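Local coordinates for TRAP solute Binding Protein (Uncultured marine bacterium, PDB 5I7I) that binds the aromatic acid 3-hydroxybenzoate and probably delivers such ligands to the membrane part of a TRAP transporter for uptake, at residues Q75-V80 with G97-L102; L107-A112 with G298-M303; E123-V128 with Y136-V141; G229-Y234 with D334-Y339. All blocks are in the same frame, centred on the assembly; numbering follows the deposited sequence. Where two conformers were deposited one is given.

Contact 1. Residues Q75-V80 with G97-L102; sequences QLVDQV and GRFPHL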
loop_
_atom_site.group_PDB
_atom_site.type_symbol
_atom_site.label_atom_id
_atom_site.label_comp_id
_atom_site.label_asym_id
_atom_site.label_seq_id
_atom_site.Cartn_x
_atom_site.Cartn_y
_atom_site.Cartn_z
ATOM N N GLN A 75 13.041 5.007 -6.034
ATOM C CA GLN A 75 14.415 4.798 -5.603
ATOM C C GLN A 75 14.543 4.465 -4.122
ATOM O O GLN A 75 15.630 4.050 -3.703
ATOM C CB GLN A 75 15.265 6.014 -5.925
ATOM C CG GLN A 75 15.302 6.347 -7.376
ATOM C CD GLN A 75 16.154 7.529 -7.649
ATOM O OE1 GLN A 75 15.673 8.659 -7.628
ATOM N NE2 GLN A 75 17.442 7.293 -7.872
ATOM N N LEU A 76 13.479 4.630 -3.334
ATOM C CA LEU A 76 13.582 4.365 -1.903
ATOM C C LEU A 76 14.094 2.957 -1.623
ATOM O O LEU A 76 14.949 2.767 -0.750
ATOM C CB LEU A 76 12.244 4.622 -1.207
ATOM C CG LEU A 76 11.834 6.088 -1.095
ATOM C CD1 LEU A 76 10.339 6.198 -0.768
ATOM C CD2 LEU A 76 12.688 6.790 -0.054
ATOM N N VAL A 77 13.616 1.953 -2.355
ATOM C CA VAL A 77 14.096 0.590 -2.110
ATOM C C VAL A 77 15.580 0.464 -2.424
ATOM O O VAL A 77 16.300 -0.285 -1.749
ATOM C CB VAL A 77 13.264 -0.481 -2.847
ATOM C CG1 VAL A 77 11.891 -0.613 -2.229
ATOM C CG2 VAL A 77 13.149 -0.180 -4.327
ATOM N N ASP A 78 16.064 1.159 -3.457
ATOM C CA ASP A 78 17.489 1.096 -3.770
ATOM C C ASP A 78 18.303 1.770 -2.682
ATOM O O ASP A 78 19.333 1.243 -2.248
ATOM C CB ASP A 78 17.774 1.769 -5.112
ATOM C CG ASP A 78 17.069 1.098 -6.263
ATOM O OD1 ASP A 78 16.815 -0.123 -6.182
ATOM O OD2 ASP A 78 16.781 1.801 -7.257
ATOM N N GLN A 79 17.843 2.933 -2.226
ATOM C CA GLN A 79 18.549 3.681 -1.188
ATOM C C GLN A 79 18.708 2.851 0.081
ATOM O O GLN A 79 19.795 2.803 0.675
ATOM C CB GLN A 79 17.812 4.979 -0.886
ATOM C CG GLN A 79 17.843 5.972 -2.030
ATOM C CD GLN A 79 17.044 7.210 -1.742
ATOM O OE1 GLN A 79 16.190 7.210 -0.866
ATOM N NE2 GLN A 79 17.292 8.268 -2.495
ATOM N N VAL A 80 17.639 2.178 0.506
ATOM C CA VAL A 80 17.728 1.391 1.732
ATOM C C VAL A 80 18.544 0.118 1.506
ATOM O O VAL A 80 19.292 -0.312 2.391
ATOM C CB VAL A 80 16.337 1.126 2.350
ATOM C CG1 VAL A 80 15.581 -0.001 1.639
ATOM C CG2 VAL A 80 16.501 0.796 3.810
ATOM N N GLY A 97 7.946 -5.319 -10.928
ATOM C CA GLY A 97 8.674 -6.556 -11.099
ATOM C C GLY A 97 9.666 -6.890 -10.005
ATOM O O GLY A 97 10.151 -8.025 -9.960
ATOM N N ARG A 98 9.960 -5.953 -9.110
ATOM C CA ARG A 98 11.021 -6.156 -8.136
ATOM C C ARG A 98 10.604 -7.089 -7.006
ATOM O O ARG A 98 11.459 -7.774 -6.437
ATOM C CB ARG A 98 11.416 -4.797 -7.564
ATOM C CG ARG A 98 12.597 -4.818 -6.633
ATOM C CD ARG A 98 13.881 -4.380 -7.309
ATOM N NE ARG A 98 14.856 -3.927 -6.313
ATOM C CZ ARG A 98 15.366 -2.700 -6.225
ATOM N NH1 ARG A 98 15.034 -1.749 -7.095
ATOM N NH2 ARG A 98 16.240 -2.422 -5.260
ATOM N N PHE A 99 9.317 -7.133 -6.668
ATOM C CA PHE A 99 8.807 -7.927 -5.548
ATOM C C PHE A 99 7.643 -8.756 -6.071
ATOM O O PHE A 99 6.473 -8.498 -5.758
ATOM C CB PHE A 99 8.411 -7.029 -4.374
ATOM C CG PHE A 99 9.496 -6.064 -3.978
ATOM C CD1 PHE A 99 10.609 -6.490 -3.261
ATOM C CD2 PHE A 99 9.410 -4.736 -4.344
ATOM C CE1 PHE A 99 11.611 -5.605 -2.913
ATOM C CE2 PHE A 99 10.404 -3.850 -4.004
ATOM C CZ PHE A 99 11.506 -4.275 -3.275
ATOM N N PRO A 100 7.937 -9.770 -6.883
ATOM C CA PRO A 100 6.864 -10.417 -7.648
ATOM C C PRO A 100 5.885 -11.184 -6.789
ATOM O O PRO A 100 4.688 -11.240 -7.111
ATOM C CB PRO A 100 7.619 -11.349 -8.599
ATOM C CG PRO A 100 8.956 -11.570 -7.935
ATOM C CD PRO A 100 9.267 -10.246 -7.271
ATOM N N HIS A 101 6.339 -11.787 -5.686
ATOM C CA HIS A 101 5.399 -12.509 -4.838
ATOM C C HIS A 101 4.314 -11.587 -4.313
ATOM O O HIS A 101 3.154 -12.000 -4.163
ATOM C CB HIS A 101 6.109 -13.152 -3.651
ATOM C CG HIS A 101 6.980 -14.316 -4.003
ATOM N ND1 HIS A 101 8.262 -14.169 -4.481
ATOM C CD2 HIS A 101 6.784 -15.646 -3.863
ATOM C CE1 HIS A 101 8.794 -15.363 -4.687
ATOM N NE2 HIS A 101 7.924 -16.277 -4.298
ATOM N N LEU A 102 4.676 -10.346 -4.005
ATOM C CA LEU A 102 3.739 -9.447 -3.357
ATOM C C LEU A 102 2.599 -9.038 -4.281
ATOM O O LEU A 102 1.552 -8.593 -3.795
ATOM C CB LEU A 102 4.475 -8.223 -2.807
ATOM C CG LEU A 102 5.587 -8.548 -1.800
ATOM C CD1 LEU A 102 6.182 -7.253 -1.241
ATOM C CD2 LEU A 102 5.130 -9.452 -0.696
#

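Contact 2. Residues L107-A112 with G298-M303; sequences LPFMPA and GPLAEM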
loop_
_atom_site.group_PDB
_atom_site.type_symbol
_atom_site.label_atom_id
_atom_site.label_comp_id
_atom_site.label_asym_id
_atom_site.label_seq_id
_atom_site.Cartn_x
_atom_site.Cartn_y
_atom_site.Cartn_z
ATOM N N LEU A 107 -4.225 -8.446 -6.344
ATOM C CA LEU A 107 -5.186 -8.910 -7.321
ATOM C C LEU A 107 -6.605 -8.501 -6.936
ATOM O O LEU A 107 -6.886 -8.185 -5.775
ATOM C CB LEU A 107 -5.060 -10.419 -7.504
ATOM C CG LEU A 107 -3.725 -10.859 -8.109
ATOM C CD1 LEU A 107 -3.621 -12.373 -8.132
ATOM C CD2 LEU A 107 -3.573 -10.313 -9.530
ATOM N N PRO A 108 -7.509 -8.459 -7.914
ATOM C CA PRO A 108 -8.835 -7.891 -7.667
ATOM C C PRO A 108 -9.552 -8.629 -6.547
ATOM O O PRO A 108 -9.575 -9.859 -6.488
ATOM C CB PRO A 108 -9.541 -8.071 -9.015
ATOM C CG PRO A 108 -8.397 -7.992 -10.035
ATOM C CD PRO A 108 -7.298 -8.743 -9.351
ATOM N N PHE A 109 -10.142 -7.862 -5.649
ATOM C CA PHE A 109 -11.019 -8.405 -4.619
ATOM C C PHE A 109 -10.311 -9.356 -3.668
ATOM O O PHE A 109 -10.960 -10.168 -3.003
ATOM C CB PHE A 109 -12.296 -8.984 -5.233
ATOM C CG PHE A 109 -13.093 -7.938 -5.950
ATOM C CD1 PHE A 109 -13.867 -7.038 -5.245
ATOM C CD2 PHE A 109 -12.992 -7.782 -7.316
ATOM C CE1 PHE A 109 -14.554 -6.052 -5.890
ATOM C CE2 PHE A 109 -13.686 -6.782 -7.968
ATOM C CZ PHE A 109 -14.462 -5.915 -7.252
ATOM N N MET A 110 -8.979 -9.219 -3.529
ATOM C CA MET A 110 -8.233 -9.953 -2.517
ATOM C C MET A 110 -8.422 -9.452 -1.087
ATOM O O MET A 110 -8.463 -10.279 -0.166
ATOM C CB MET A 110 -6.741 -9.949 -2.827
ATOM C CG MET A 110 -6.399 -10.894 -3.919
ATOM S SD MET A 110 -6.566 -12.639 -3.457
ATOM C CE MET A 110 -5.166 -12.805 -2.391
ATOM N N PRO A 111 -8.476 -8.141 -0.821
ATOM C CA PRO A 111 -8.262 -7.693 0.564
ATOM C C PRO A 111 -9.504 -7.752 1.430
ATOM O O PRO A 111 -10.613 -7.420 1.008
ATOM C CB PRO A 111 -7.800 -6.240 0.398
ATOM C CG PRO A 111 -8.539 -5.792 -0.831
ATOM C CD PRO A 111 -8.529 -6.994 -1.749
ATOM N N ALA A 112 -9.299 -8.189 2.664
ATOM C CA ALA A 112 -10.259 -7.945 3.735
ATOM C C ALA A 112 -9.841 -6.646 4.429
ATOM O O ALA A 112 -9.310 -5.743 3.775
ATOM C CB ALA A 112 -10.293 -9.138 4.688
ATOM N N GLY A 298 -25.658 -6.797 -9.249
ATOM C CA GLY A 298 -25.157 -6.998 -10.587
ATOM C C GLY A 298 -23.875 -6.242 -10.900
ATOM O O GLY A 298 -22.901 -6.801 -11.416
ATOM N N PRO A 299 -23.866 -4.939 -10.630
ATOM C CA PRO A 299 -22.645 -4.163 -10.906
ATOM C C PRO A 299 -21.431 -4.689 -10.174
ATOM O O PRO A 299 -20.329 -4.717 -10.741
ATOM C CB PRO A 299 -23.021 -2.745 -10.457
ATOM C CG PRO A 299 -24.498 -2.693 -10.624
ATOM C CD PRO A 299 -25.002 -4.068 -10.281
ATOM N N LEU A 300 -21.593 -5.110 -8.927
ATOM C CA LEU A 300 -20.454 -5.662 -8.203
ATOM C C LEU A 300 -20.032 -6.991 -8.805
ATOM O O LEU A 300 -18.829 -7.244 -8.988
ATOM C CB LEU A 300 -20.799 -5.813 -6.720
ATOM C CG LEU A 300 -19.731 -6.485 -5.859
ATOM C CD1 LEU A 300 -18.428 -5.710 -5.877
ATOM C CD2 LEU A 300 -20.263 -6.639 -4.462
ATOM N N ALA A 301 -21.004 -7.855 -9.110
ATOM C CA ALA A 301 -20.686 -9.156 -9.695
ATOM C C ALA A 301 -19.930 -9.009 -11.010
ATOM O O ALA A 301 -19.019 -9.793 -11.312
ATOM C CB ALA A 301 -21.967 -9.979 -9.889
ATOM N N GLU A 302 -20.299 -8.012 -11.807
ATOM C CA GLU A 302 -19.615 -7.768 -13.069
ATOM C C GLU A 302 -18.147 -7.408 -12.846
ATOM O O GLU A 302 -17.261 -7.883 -13.575
ATOM C CB GLU A 302 -20.361 -6.657 -13.796
ATOM C CG GLU A 302 -19.771 -6.267 -15.095
ATOM C CD GLU A 302 -20.704 -5.347 -15.858
ATOM O OE1 GLU A 302 -21.049 -5.683 -17.011
ATOM O OE2 GLU A 302 -21.128 -4.313 -15.283
ATOM N N MET A 303 -17.871 -6.563 -11.848
ATOM C CA MET A 303 -16.481 -6.237 -11.536
ATOM C C MET A 303 -15.724 -7.458 -11.034
ATOM O O MET A 303 -14.568 -7.664 -11.419
ATOM C CB MET A 303 -16.392 -5.113 -10.523
ATOM C CG MET A 303 -16.827 -3.799 -11.093
ATOM S SD MET A 303 -16.145 -2.423 -10.158
ATOM C CE MET A 303 -16.724 -1.070 -11.174
#

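Contact 3. Residues E123-V128 with Y136-V141; sequences EYVDTV and YKVLAV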
loop_
_atom_site.group_PDB
_atom_site.type_symbol
_atom_site.label_atom_id
_atom_site.label_comp_id
_atom_site.label_asym_id
_atom_site.label_seq_id
_atom_site.Cartn_x
_atom_site.Cartn_y
_atom_site.Cartn_z
ATOM N N GLU A 123 3.107 -12.752 7.267
ATOM C CA GLU A 123 3.393 -14.184 7.348
ATOM C C GLU A 123 3.840 -14.721 5.998
ATOM O O GLU A 123 4.721 -15.587 5.911
ATOM C CB GLU A 123 2.180 -14.966 7.870
ATOM C CG GLU A 123 2.450 -16.476 7.884
ATOM C CD GLU A 123 1.412 -17.318 8.577
ATOM O OE1 GLU A 123 0.527 -16.775 9.248
ATOM O OE2 GLU A 123 1.508 -18.562 8.465
ATOM N N TYR A 124 3.238 -14.215 4.930
ATOM C CA TYR A 124 3.625 -14.591 3.574
ATOM C C TYR A 124 5.098 -14.287 3.322
ATOM O O TYR A 124 5.851 -15.148 2.857
ATOM C CB TYR A 124 2.728 -13.793 2.641
ATOM C CG TYR A 124 2.783 -14.005 1.146
ATOM C CD1 TYR A 124 2.217 -15.118 0.559
ATOM C CD2 TYR A 124 3.256 -12.999 0.309
ATOM C CE1 TYR A 124 2.178 -15.262 -0.828
ATOM C CE2 TYR A 124 3.234 -13.134 -1.070
ATOM C CZ TYR A 124 2.681 -14.263 -1.629
ATOM O OH TYR A 124 2.627 -14.390 -3.002
ATOM N N VAL A 125 5.518 -13.067 3.650
ATOM C CA VAL A 125 6.917 -12.652 3.525
ATOM C C VAL A 125 7.832 -13.438 4.459
ATOM O O VAL A 125 8.992 -13.716 4.111
ATOM C CB VAL A 125 7.011 -11.130 3.768
ATOM C CG1 VAL A 125 8.461 -10.685 4.037
ATOM C CG2 VAL A 125 6.395 -10.375 2.593
ATOM N N ASP A 126 7.351 -13.806 5.652
ATOM C CA ASP A 126 8.171 -14.571 6.580
ATOM C C ASP A 126 8.433 -15.978 6.062
ATOM O O ASP A 126 9.385 -16.634 6.515
ATOM C CB ASP A 126 7.459 -14.702 7.928
ATOM C CG ASP A 126 7.471 -13.427 8.759
ATOM O OD1 ASP A 126 8.274 -12.500 8.540
ATOM O OD2 ASP A 126 6.652 -13.369 9.694
ATOM N N THR A 127 7.592 -16.455 5.142
ATOM C CA THR A 127 7.590 -17.841 4.710
ATOM C C THR A 127 7.783 -17.889 3.195
ATOM O O THR A 127 8.907 -17.699 2.717
ATOM C CB THR A 127 6.318 -18.578 5.158
ATOM O OG1 THR A 127 5.118 -17.972 4.613
ATOM C CG2 THR A 127 6.252 -18.626 6.668
ATOM N N VAL A 128 6.731 -18.121 2.419
ATOM C CA VAL A 128 6.912 -18.540 1.047
ATOM C C VAL A 128 7.503 -17.438 0.180
ATOM O O VAL A 128 8.134 -17.755 -0.841
ATOM C CB VAL A 128 5.568 -19.082 0.520
ATOM C CG1 VAL A 128 4.572 -17.955 0.327
ATOM C CG2 VAL A 128 5.769 -19.916 -0.765
ATOM N N TYR A 136 17.101 -7.169 2.461
ATOM C CA TYR A 136 16.718 -6.145 3.423
ATOM C C TYR A 136 16.508 -6.769 4.794
ATOM O O TYR A 136 16.283 -7.974 4.934
ATOM C CB TYR A 136 15.395 -5.472 3.012
ATOM C CG TYR A 136 15.345 -4.997 1.578
ATOM C CD1 TYR A 136 15.022 -5.881 0.557
ATOM C CD2 TYR A 136 15.678 -3.689 1.230
ATOM C CE1 TYR A 136 14.997 -5.473 -0.765
ATOM C CE2 TYR A 136 15.647 -3.264 -0.095
ATOM C CZ TYR A 136 15.313 -4.168 -1.085
ATOM O OH TYR A 136 15.258 -3.791 -2.399
ATOM N N LYS A 137 16.536 -5.911 5.806
ATOM C CA LYS A 137 15.954 -6.229 7.102
ATOM C C LYS A 137 14.497 -5.792 7.045
ATOM O O LYS A 137 14.197 -4.591 6.935
ATOM C CB LYS A 137 16.700 -5.517 8.237
ATOM C CG LYS A 137 15.993 -5.577 9.586
ATOM C CD LYS A 137 15.813 -6.988 10.120
ATOM C CE LYS A 137 15.048 -6.936 11.444
ATOM N NZ LYS A 137 14.916 -8.287 12.068
ATOM N N VAL A 138 13.595 -6.752 7.134
ATOM C CA VAL A 138 12.172 -6.451 7.066
ATOM C C VAL A 138 11.737 -5.954 8.436
ATOM O O VAL A 138 11.925 -6.647 9.446
ATOM C CB VAL A 138 11.357 -7.680 6.656
ATOM C CG1 VAL A 138 9.851 -7.385 6.737
ATOM C CG2 VAL A 138 11.736 -8.136 5.251
ATOM N N LEU A 139 11.175 -4.746 8.486
ATOM C CA LEU A 139 10.495 -4.306 9.696
ATOM C C LEU A 139 9.037 -4.738 9.656
ATOM O O LEU A 139 8.567 -5.425 10.571
ATOM C CB LEU A 139 10.651 -2.797 9.913
ATOM C CG LEU A 139 12.107 -2.308 9.942
ATOM C CD1 LEU A 139 12.124 -0.800 10.020
ATOM C CD2 LEU A 139 12.888 -2.934 11.095
ATOM N N ALA A 140 8.316 -4.401 8.592
ATOM C CA ALA A 140 6.991 -4.975 8.400
ATOM C C ALA A 140 6.596 -4.787 6.958
ATOM O O ALA A 140 7.014 -3.827 6.308
ATOM C CB ALA A 140 5.945 -4.302 9.290
ATOM N N VAL A 141 5.786 -5.716 6.467
ATOM C CA VAL A 141 5.045 -5.557 5.225
ATOM C C VAL A 141 3.566 -5.561 5.576
ATOM O O VAL A 141 3.115 -6.390 6.376
ATOM C CB VAL A 141 5.377 -6.689 4.243
ATOM C CG1 VAL A 141 4.610 -6.523 2.938
ATOM C CG2 VAL A 141 6.871 -6.723 3.962
#

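Contact 4. Residues G229-Y234 with D334-Y339; sequences GSRGLY and DLISKY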
loop_
_atom_site.group_PDB
_atom_site.type_symbol
_atom_site.label_atom_id
_atom_site.label_comp_id
_atom_site.label_asym_id
_atom_site.label_seq_id
_atom_site.Cartn_x
_atom_site.Cartn_y
_atom_site.Cartn_z
ATOM N N GLY A 229 -19.847 -5.745 0.799
ATOM C CA GLY A 229 -19.363 -7.082 1.040
ATOM C C GLY A 229 -18.038 -7.097 1.762
ATOM O O GLY A 229 -17.541 -6.093 2.262
ATOM N N SER A 230 -17.460 -8.294 1.812
ATOM C CA SER A 230 -16.351 -8.562 2.713
ATOM C C SER A 230 -14.997 -8.593 2.029
ATOM O O SER A 230 -13.999 -8.865 2.699
ATOM C CB SER A 230 -16.590 -9.884 3.444
ATOM O OG SER A 230 -16.682 -10.914 2.500
ATOM N N ARG A 231 -14.935 -8.311 0.730
ATOM C CA ARG A 231 -13.667 -8.175 0.021
ATOM C C ARG A 231 -13.677 -6.883 -0.770
ATOM O O ARG A 231 -14.566 -6.656 -1.599
ATOM C CB ARG A 231 -13.396 -9.372 -0.886
ATOM C CG ARG A 231 -13.110 -10.655 -0.143
ATOM C CD ARG A 231 -11.812 -10.575 0.645
ATOM N NE ARG A 231 -11.436 -11.835 1.291
ATOM C CZ ARG A 231 -11.904 -12.260 2.460
ATOM N NH1 ARG A 231 -11.514 -13.419 2.972
ATOM N NH2 ARG A 231 -12.749 -11.509 3.148
ATOM N N GLY A 232 -12.699 -6.024 -0.503
ATOM C CA GLY A 232 -12.637 -4.735 -1.145
ATOM C C GLY A 232 -11.995 -4.815 -2.513
ATOM O O GLY A 232 -11.544 -5.861 -2.974
ATOM N N LEU A 233 -11.984 -3.671 -3.196
ATOM C CA LEU A 233 -11.592 -3.639 -4.600
ATOM C C LEU A 233 -10.170 -4.133 -4.798
ATOM O O LEU A 233 -9.920 -4.982 -5.658
ATOM C CB LEU A 233 -11.740 -2.208 -5.113
ATOM C CG LEU A 233 -11.544 -1.994 -6.599
ATOM C CD1 LEU A 233 -12.676 -2.704 -7.363
ATOM C CD2 LEU A 233 -11.507 -0.494 -6.909
ATOM N N TYR A 234 -9.232 -3.620 -4.011
ATOM C CA TYR A 234 -7.823 -3.964 -4.121
ATOM C C TYR A 234 -7.128 -3.343 -2.925
ATOM O O TYR A 234 -7.672 -2.452 -2.254
ATOM C CB TYR A 234 -7.182 -3.403 -5.412
ATOM C CG TYR A 234 -6.893 -1.922 -5.245
ATOM C CD1 TYR A 234 -7.895 -0.981 -5.383
ATOM C CD2 TYR A 234 -5.623 -1.474 -4.869
ATOM C CE1 TYR A 234 -7.652 0.366 -5.160
ATOM C CE2 TYR A 234 -5.379 -0.108 -4.633
ATOM C CZ TYR A 234 -6.394 0.797 -4.779
ATOM O OH TYR A 234 -6.215 2.142 -4.515
ATOM N N ASP A 334 -5.808 -17.893 1.772
ATOM C CA ASP A 334 -5.952 -18.604 3.036
ATOM C C ASP A 334 -5.419 -17.773 4.199
ATOM O O ASP A 334 -5.990 -17.800 5.287
ATOM C CB ASP A 334 -5.226 -19.948 2.956
ATOM C CG ASP A 334 -5.911 -20.940 2.037
ATOM O OD1 ASP A 334 -7.092 -20.700 1.683
ATOM O OD2 ASP A 334 -5.283 -21.955 1.654
ATOM N N LEU A 335 -4.310 -17.057 4.008
ATOM C CA LEU A 335 -3.757 -16.254 5.107
ATOM C C LEU A 335 -4.665 -15.083 5.435
ATOM O O LEU A 335 -4.841 -14.738 6.609
ATOM C CB LEU A 335 -2.343 -15.765 4.773
ATOM C CG LEU A 335 -1.266 -16.843 4.774
ATOM C CD1 LEU A 335 0.024 -16.266 4.184
ATOM C CD2 LEU A 335 -1.026 -17.428 6.151
ATOM N N ILE A 336 -5.264 -14.464 4.415
ATOM C CA ILE A 336 -6.207 -13.380 4.664
ATOM C C ILE A 336 -7.373 -13.881 5.507
ATOM O O ILE A 336 -7.770 -13.247 6.488
ATOM C CB ILE A 336 -6.664 -12.752 3.338
ATOM C CG1 ILE A 336 -5.485 -12.031 2.681
ATOM C CG2 ILE A 336 -7.837 -11.798 3.534
ATOM C CD1 ILE A 336 -5.703 -11.643 1.250
ATOM N N SER A 337 -7.928 -15.039 5.153
ATOM C CA SER A 337 -9.064 -15.523 5.933
ATOM C C SER A 337 -8.632 -15.983 7.322
ATOM O O SER A 337 -9.377 -15.797 8.290
ATOM C CB SER A 337 -9.855 -16.592 5.179
ATOM O OG SER A 337 -9.142 -17.805 5.015
ATOM N N LYS A 338 -7.416 -16.511 7.454
ATOM C CA LYS A 338 -6.916 -16.927 8.761
ATOM C C LYS A 338 -6.921 -15.760 9.733
ATOM O O LYS A 338 -7.302 -15.912 10.897
ATOM C CB LYS A 338 -5.497 -17.462 8.585
ATOM C CG LYS A 338 -4.668 -17.590 9.852
ATOM C CD LYS A 338 -3.200 -17.892 9.483
ATOM C CE LYS A 338 -2.349 -18.068 10.676
ATOM N NZ LYS A 338 -1.125 -18.777 10.290
ATOM N N TYR A 339 -6.521 -14.590 9.263
ATOM C CA TYR A 339 -6.397 -13.424 10.115
ATOM C C TYR A 339 -7.653 -12.566 10.160
ATOM O O TYR A 339 -7.667 -11.556 10.858
ATOM C CB TYR A 339 -5.180 -12.597 9.683
ATOM C CG TYR A 339 -3.867 -13.253 10.016
ATOM C CD1 TYR A 339 -3.452 -13.366 11.333
ATOM C CD2 TYR A 339 -3.036 -13.747 9.026
ATOM C CE1 TYR A 339 -2.255 -13.950 11.655
ATOM C CE2 TYR A 339 -1.847 -14.344 9.332
ATOM C CZ TYR A 339 -1.451 -14.442 10.651
ATOM O OH TYR A 339 -0.239 -15.036 10.979
#

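Contact 1. Residues Q75-V80 with G97-L102
Val-77 and Arg-98 mark the closest approach of the two backbones, yet their CA atoms are still 9.6 Å apart, so side chains must bridge the gap between helix 76-82 and the irregular loop at 97-102. On the helix, Val-77 points at the loop and divides its two methyls between different partners. CG1 reaches the Phe-99 ring at CZ (3.8 Å), the two side chains sliding past each other, while CG2 lies over one face of the Arg-98 guanidinium, nearest NH1 at 3.7 Å. A branched aliphatic residue suits this double role, because one short side chain serves an aromatic and a flat cation at once. Helix 76-82 belongs to a beta-alpha-beta crossover that leads from strand 59-64 past strand 25-31 to strand 87-91, and this loop follows the last of these. In Arg-98, CG opposite the backbone N (chi1 -174°) lies against a face of the Phe-99 ring, and the bend at chi2 then carries the guanidinium to Asp-78. There NH1 and NH2 both grip OD1 of Asp-78 in a salt bridge, end-on, with the carboxylate and guanidinium planes only 13° apart. The very short separation, 2.5 Å from NH2 to OD1, is doubtful in detail, since Arg-98 occupies two conformers. Tyr-136 and Leu-239 pack against both Val-77 and Phe-99 from the sheet.

Contact 2. Residues L107-A112 with G298-M303
Phe-109 carries this contact alone, reaching from the loop to two residues of helix 297-320. Its approach is prepared by a type II beta turn from Leu-107 to Met-110. Pro-108 takes the second position, where its ring-restricted backbone fits, and Phe-109 takes the third with a positive phi of 63°; Met-110 N closes the turn on Leu-107 O at 3.2 Å. From the turn the ring of Phe-109 projects toward the helix, its CG beside the backbone N (chi1 -62°). CE1 touches Leu-300 CD1 at 3.9 Å, CZ meets Met-303 CB at the same distance, and CE2 comes 3.7 Å from Met-303 O. The far end of the ring thus spans residues three apart on one helix, Leu-300 offering a branch tip and Met-303 the root of its side chain and its carbonyl. Replacing Phe-109 by an alanine would probably open a gap before Leu-300 and Met-303. Beyond this pairing, Val-227 of strand 223-227 touches both Phe-109 and Leu-300, so strand, loop and helix meet at one place. Further along, Met-110 and Ala-112 turn to helix 325-339, placing the loop between the two C-terminal helices.

Contact 3. Residues E123-V128 with Y136-V141
Val-125, near the end of helix 114-126, faces Val-141 on strand 136-143, their CA atoms 7.5 Å apart. From CB the Val-125 side chain forks into two methyls that part company. CG1, set opposite the backbone N (chi1 164°), heads for Val-138, whose CG2 is 4.3 Å away, a light touch. CG2 goes to Val-141 and packs more closely, 3.9 Å from that residue's CG2 and 4.2 Å from its CB, the two valines crossing at about a right angle. One beta-branched residue on the helix therefore straddles two on the strand, compact valines meeting through methyls alone; beside them Gln-122 OE1 accepts from Val-141 N, and Leu-133, from the connection, also packs on Val-125 and Val-141. That two strand residues three apart both turn toward the helix is unusual for regular pleating. It follows from a classic beta bulge, in which Leu-139 and Ala-140 together face Phe-240 on the antiparallel neighbour. Behind the contact the helix ends at Asp-126; Thr-127, the first residue beyond it, donates from OG1 to Glu-123 O at 2.7 Å, tilted 30° from the carbonyl plane, and so occupies a carbonyl of the last turn. The whole is a helix and an adjoining edge strand joined by a short connection, the layered alpha/beta packing expected of one lobe of a two-lobed periplasmic binding protein.

Contact 4. Residues G229-Y234 with D334-Y339
Arg-231 and Ile-336 form the better-packed half of a slight contact that buries only 86 Å², between a loop and helix 325-339. Ile-336 points at the loop and is itself buried among Phe-105, Ala-112 and Ala-120; its CG2 lies over one face of the Arg-231 guanidinium, 4.1 Å from NH1. A branched aliphatic suits the spot, packing into the core while CG2 also meets the flat cation. Toward solvent the contact thins out. Exposed Ser-337 brings only its CB to the guanidinium edge, 4.2 Å from Arg-231 NH1, and a small residue here lets the arginine lie close to the helix. The arginine chain bends at chi2 (-66°), folding back so that NH2 donates to Ser-230 O at 3.0 Å. The bond is fairly straight, 159° at the hydrogen, and in the guanidinium plane, though it reaches the carbonyl from above its plane. With an alanine at Arg-231, the methyl of Ile-336 would probably lose the cation that covers one side of it and Ser-230 O the donor that ties it down. Crystal neighbours touch Ser-230, Arg-231 and Ser-337, so the exact pose may owe something to the lattice. Between the segments the cation meets carbon alone, consistent with van der Waals packing rather than a salt bridge.

Contacts 1 and 3 adjoin in one part of the fold, their centres 13 Å apart: His-101 O accepts from Tyr-124 OH at 2.7 Å, and Leu-102 CD2 packs on Val-125 CG2 at 3.6 Å. Contacts 2 and 4, with centres 11 Å apart, share a backbone pairing of their loops, Phe-109 N to Leu-233 O and Pro-111 O to Gly-232 N, both 2.9 Å. Glu-123 links contact 3 to contact 4 by a salt bridge, OE1 to Lys-338 NZ at 2.8 Å. The side chains of Val-77 and Val-141 each lie about 13 Å from bound 3-hydroxybenzoate, outside the residues that line the pocket, while Tyr-234 meets the ring of pocket residue His-144.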